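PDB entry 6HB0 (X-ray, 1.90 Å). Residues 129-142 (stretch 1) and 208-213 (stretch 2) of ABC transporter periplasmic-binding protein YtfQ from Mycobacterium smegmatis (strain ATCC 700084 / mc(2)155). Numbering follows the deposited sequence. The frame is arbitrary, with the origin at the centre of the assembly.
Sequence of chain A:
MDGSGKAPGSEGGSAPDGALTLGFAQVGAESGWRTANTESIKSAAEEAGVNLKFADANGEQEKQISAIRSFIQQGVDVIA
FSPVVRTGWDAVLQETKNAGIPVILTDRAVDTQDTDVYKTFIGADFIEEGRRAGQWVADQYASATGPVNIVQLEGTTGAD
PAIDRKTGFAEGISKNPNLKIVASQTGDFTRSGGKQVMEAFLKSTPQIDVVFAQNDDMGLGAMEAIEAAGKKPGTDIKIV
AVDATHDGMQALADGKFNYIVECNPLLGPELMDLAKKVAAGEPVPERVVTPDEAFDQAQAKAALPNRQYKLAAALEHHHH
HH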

# COMPACT_ATOMS: atom_id res chain seq x y z
N GLU A 129 6.21 -0.75 5.55
CA GLU A 129 6.08 0.70 5.46
C GLU A 129 6.43 1.41 6.76
O GLU A 129 7.21 2.35 6.77
CB GLU A 129 4.66 1.16 5.03
CG GLU A 129 4.34 0.83 3.56
CD GLU A 129 2.91 1.22 3.15
OE1 GLU A 129 1.98 1.01 3.99
OE2 GLU A 129 2.73 1.71 1.98
N GLY A 130 5.81 0.97 7.85
CA GLY A 130 6.09 1.55 9.14
C GLY A 130 7.54 1.36 9.49
O GLY A 130 8.17 2.26 9.96
N ARG A 131 8.08 0.18 9.24
CA ARG A 131 9.46 -0.08 9.58
C ARG A 131 10.39 0.84 8.86
O ARG A 131 11.38 1.32 9.44
CB ARG A 131 9.84 -1.52 9.26
CG ARG A 131 11.26 -1.89 9.70
CD ARG A 131 11.40 -3.37 9.75
NE ARG A 131 12.75 -3.78 10.07
CZ ARG A 131 13.15 -5.06 10.15
NH1 ARG A 131 12.30 -6.07 9.93
NH2 ARG A 131 14.41 -5.31 10.44
N ARG A 132 10.15 1.06 7.58
CA ARG A 132 11.05 1.97 6.81
C ARG A 132 10.93 3.41 7.34
O ARG A 132 11.92 4.15 7.36
CB ARG A 132 10.76 1.86 5.30
CG ARG A 132 11.08 0.47 4.75
CD ARG A 132 10.33 0.11 3.47
NE ARG A 132 10.56 1.15 2.53
CZ ARG A 132 9.70 1.59 1.61
NH1 ARG A 132 8.52 1.04 1.35
NH2 ARG A 132 10.10 2.63 0.90
N ALA A 133 9.73 3.82 7.72
CA ALA A 133 9.56 5.15 8.27
C ALA A 133 10.39 5.27 9.58
O ALA A 133 11.13 6.23 9.75
CB ALA A 133 8.08 5.41 8.57
N GLY A 134 10.27 4.27 10.44
CA GLY A 134 11.02 4.23 11.71
C GLY A 134 12.52 4.23 11.51
O GLY A 134 13.26 4.97 12.18
N GLN A 135 12.95 3.46 10.53
CA GLN A 135 14.35 3.32 10.26
C GLN A 135 14.94 4.63 9.74
O GLN A 135 16.10 4.94 10.02
CB GLN A 135 14.56 2.15 9.29
CG GLN A 135 16.01 1.86 8.94
CD GLN A 135 16.80 1.49 10.18
OE1 GLN A 135 16.45 0.54 10.90
NE2 GLN A 135 17.87 2.27 10.47
N TRP A 136 14.17 5.41 9.01
CA TRP A 136 14.63 6.70 8.56
C TRP A 136 14.80 7.61 9.75
O TRP A 136 15.77 8.35 9.80
CB TRP A 136 13.67 7.34 7.58
CG TRP A 136 14.01 8.72 7.18
CD1 TRP A 136 14.79 9.10 6.12
CD2 TRP A 136 13.58 9.93 7.83
NE1 TRP A 136 14.86 10.47 6.08
CE2 TRP A 136 14.13 10.99 7.12
CE3 TRP A 136 12.77 10.20 8.94
CZ2 TRP A 136 13.92 12.32 7.48
CZ3 TRP A 136 12.58 11.53 9.33
CH2 TRP A 136 13.16 12.56 8.58
N VAL A 137 13.88 7.58 10.70
CA VAL A 137 14.02 8.38 11.91
C VAL A 137 15.30 7.97 12.65
O VAL A 137 16.08 8.83 13.03
CB VAL A 137 12.82 8.28 12.85
CG1 VAL A 137 13.08 9.07 14.12
CG2 VAL A 137 11.55 8.75 12.15
N ALA A 138 15.51 6.68 12.83
CA ALA A 138 16.71 6.20 13.49
C ALA A 138 17.97 6.66 12.81
O ALA A 138 18.89 7.13 13.50
CB ALA A 138 16.70 4.71 13.63
N ASP A 139 17.99 6.58 11.49
CA ASP A 139 19.14 7.04 10.70
C ASP A 139 19.37 8.54 10.85
O ASP A 139 20.50 8.96 11.05
CB ASP A 139 18.99 6.71 9.20
CG ASP A 139 19.08 5.22 8.91
OD1 ASP A 139 19.44 4.46 9.84
OD2 ASP A 139 18.76 4.81 7.75
N GLN A 140 18.32 9.35 10.75
CA GLN A 140 18.50 10.80 10.77
C GLN A 140 18.92 11.32 12.12
O GLN A 140 19.58 12.32 12.20
CB GLN A 140 17.25 11.54 10.35
CG GLN A 140 16.84 11.31 8.92
CD GLN A 140 17.89 11.74 7.89
OE1 GLN A 140 18.38 10.94 7.09
NE2 GLN A 140 18.25 12.98 7.94
N TYR A 141 18.54 10.63 13.17
CA TYR A 141 18.83 11.10 14.50
C TYR A 141 19.83 10.21 15.21
O TYR A 141 19.83 10.17 16.43
CB TYR A 141 17.52 11.11 15.26
CG TYR A 141 16.59 12.22 14.87
CD1 TYR A 141 16.68 13.51 15.46
CD2 TYR A 141 15.58 11.99 13.96
CE1 TYR A 141 15.76 14.50 15.15
CE2 TYR A 141 14.69 12.98 13.61
CZ TYR A 141 14.78 14.22 14.21
OH TYR A 141 13.87 15.16 13.83
N ALA A 142 20.65 9.48 14.48
CA ALA A 142 21.61 8.56 15.12
C ALA A 142 22.55 9.37 16.05
O ALA A 142 22.94 8.87 17.11
CB ALA A 142 22.44 7.83 14.07
N ILE A 208 8.39 18.31 20.67
CA ILE A 208 8.11 17.35 19.60
C ILE A 208 9.16 17.53 18.54
O ILE A 208 9.34 18.63 18.02
CB ILE A 208 6.70 17.53 18.97
CG1 ILE A 208 5.61 17.37 20.04
CG2 ILE A 208 6.50 16.54 17.83
CD1 ILE A 208 4.22 17.73 19.54
N ASP A 209 9.86 16.46 18.25
CA ASP A 209 10.90 16.52 17.22
C ASP A 209 10.40 16.02 15.86
O ASP A 209 10.69 16.62 14.85
CB ASP A 209 12.08 15.73 17.70
CG ASP A 209 12.65 16.32 19.05
OD1 ASP A 209 13.18 17.45 19.01
OD2 ASP A 209 12.46 15.70 20.13
N VAL A 210 9.60 14.97 15.87
CA VAL A 210 9.18 14.30 14.66
C VAL A 210 7.75 13.87 14.78
O VAL A 210 7.35 13.40 15.84
CB VAL A 210 9.99 13.02 14.43
CG1 VAL A 210 9.52 12.33 13.14
CG2 VAL A 210 11.48 13.32 14.34
N VAL A 211 6.97 14.05 13.71
CA VAL A 211 5.70 13.36 13.56
C VAL A 211 5.78 12.24 12.53
O VAL A 211 6.33 12.41 11.46
CB VAL A 211 4.44 14.27 13.46
CG1 VAL A 211 4.76 15.74 13.46
CG2 VAL A 211 3.34 13.75 12.52
N PHE A 212 5.32 11.07 12.92
CA PHE A 212 5.12 9.99 12.01
C PHE A 212 3.63 9.92 11.71
O PHE A 212 2.80 9.68 12.58
CB PHE A 212 5.60 8.68 12.58
CG PHE A 212 5.18 7.49 11.77
CD1 PHE A 212 5.36 7.47 10.40
CD2 PHE A 212 4.58 6.39 12.36
CE1 PHE A 212 4.99 6.37 9.63
CE2 PHE A 212 4.21 5.31 11.61
CZ PHE A 212 4.41 5.30 10.23
N ALA A 213 3.29 10.21 10.47
CA ALA A 213 1.90 10.21 9.98
C ALA A 213 1.70 8.96 9.16
O ALA A 213 2.38 8.74 8.17
CB ALA A 213 1.67 11.41 9.13

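The helix of residues 129-140 packs against the strand 210-213 in a nearly antiparallel sense: their N-to-C directions differ by 169°, and the axes approach to 10.1 Å. The register follows from that arrangement, since advancing along the helix means moving back along the strand, with Ala133 nearest Phe212 (7.6 Å from CA to CA) and Val137 nearest Val210 (8.1 Å from CA to CA). No hydrogen bond crosses between the stretches, and the 256 Å² of buried surface, both sides summed, comes largely from apolar packing.

The first contact is made by Gly130, whose CA lies 4.3 Å from Phe212 CZ. With no side chain at this position, the backbone itself meets the end of the ring. An ideal CB here would point sideways and sit 4.4 Å from the same CZ atom, so this distance alone gives no evidence of a clash with the ring.

One turn later, Ala133 directs its CA-to-CB bond toward the strand, and CB comes within 3.4 Å of Phe212 CE1. This is a tight apolar contact, short enough to leave no gap between methyl and ring. Phe212 has chi1 at 169° (t), and both Ala133 CB and Gly130 CA approach its ring obliquely. The helical spacing is held by backbone hydrogen bonds such as Val137 N to Ala133 O, at 3.2 Å.

Between these contacting positions, Gln135 turns its amide to its own helix: NE2 donates to Asp139 OD1 at 2.8 Å, with an N-H...acceptor angle of 136°. Neither residue reaches the strand.

Val137 repeats the position of Ala133 four residues on. Its CG2 lies 4.2 Å from Val210 CG1, a looser van der Waals contact than the one at Ala133. Both valines point their CA-to-CB bonds toward the other stretch and have chi1 in the t well.

Tyr141 is the first residue after the helix to leave helical phi/psi (-112/24), yet its amide still completes a helical bond, with N donating to Val137 O at 3.1 Å. Its chi1 of -74° (m) accompanies a side chain that extends back to the start of the strand despite a separation of 10.0 Å between its CA and that of Asp209. Tyr141 CE2 lies 3.3 Å from Val210 CG2, which meets the ring obliquely, and Tyr141 OH is 3.1 Å from that same methyl carbon. The hydroxyl also nears Asp209, with OH to O at 3.6 Å, a proximity that does not amount to a hydrogen bond.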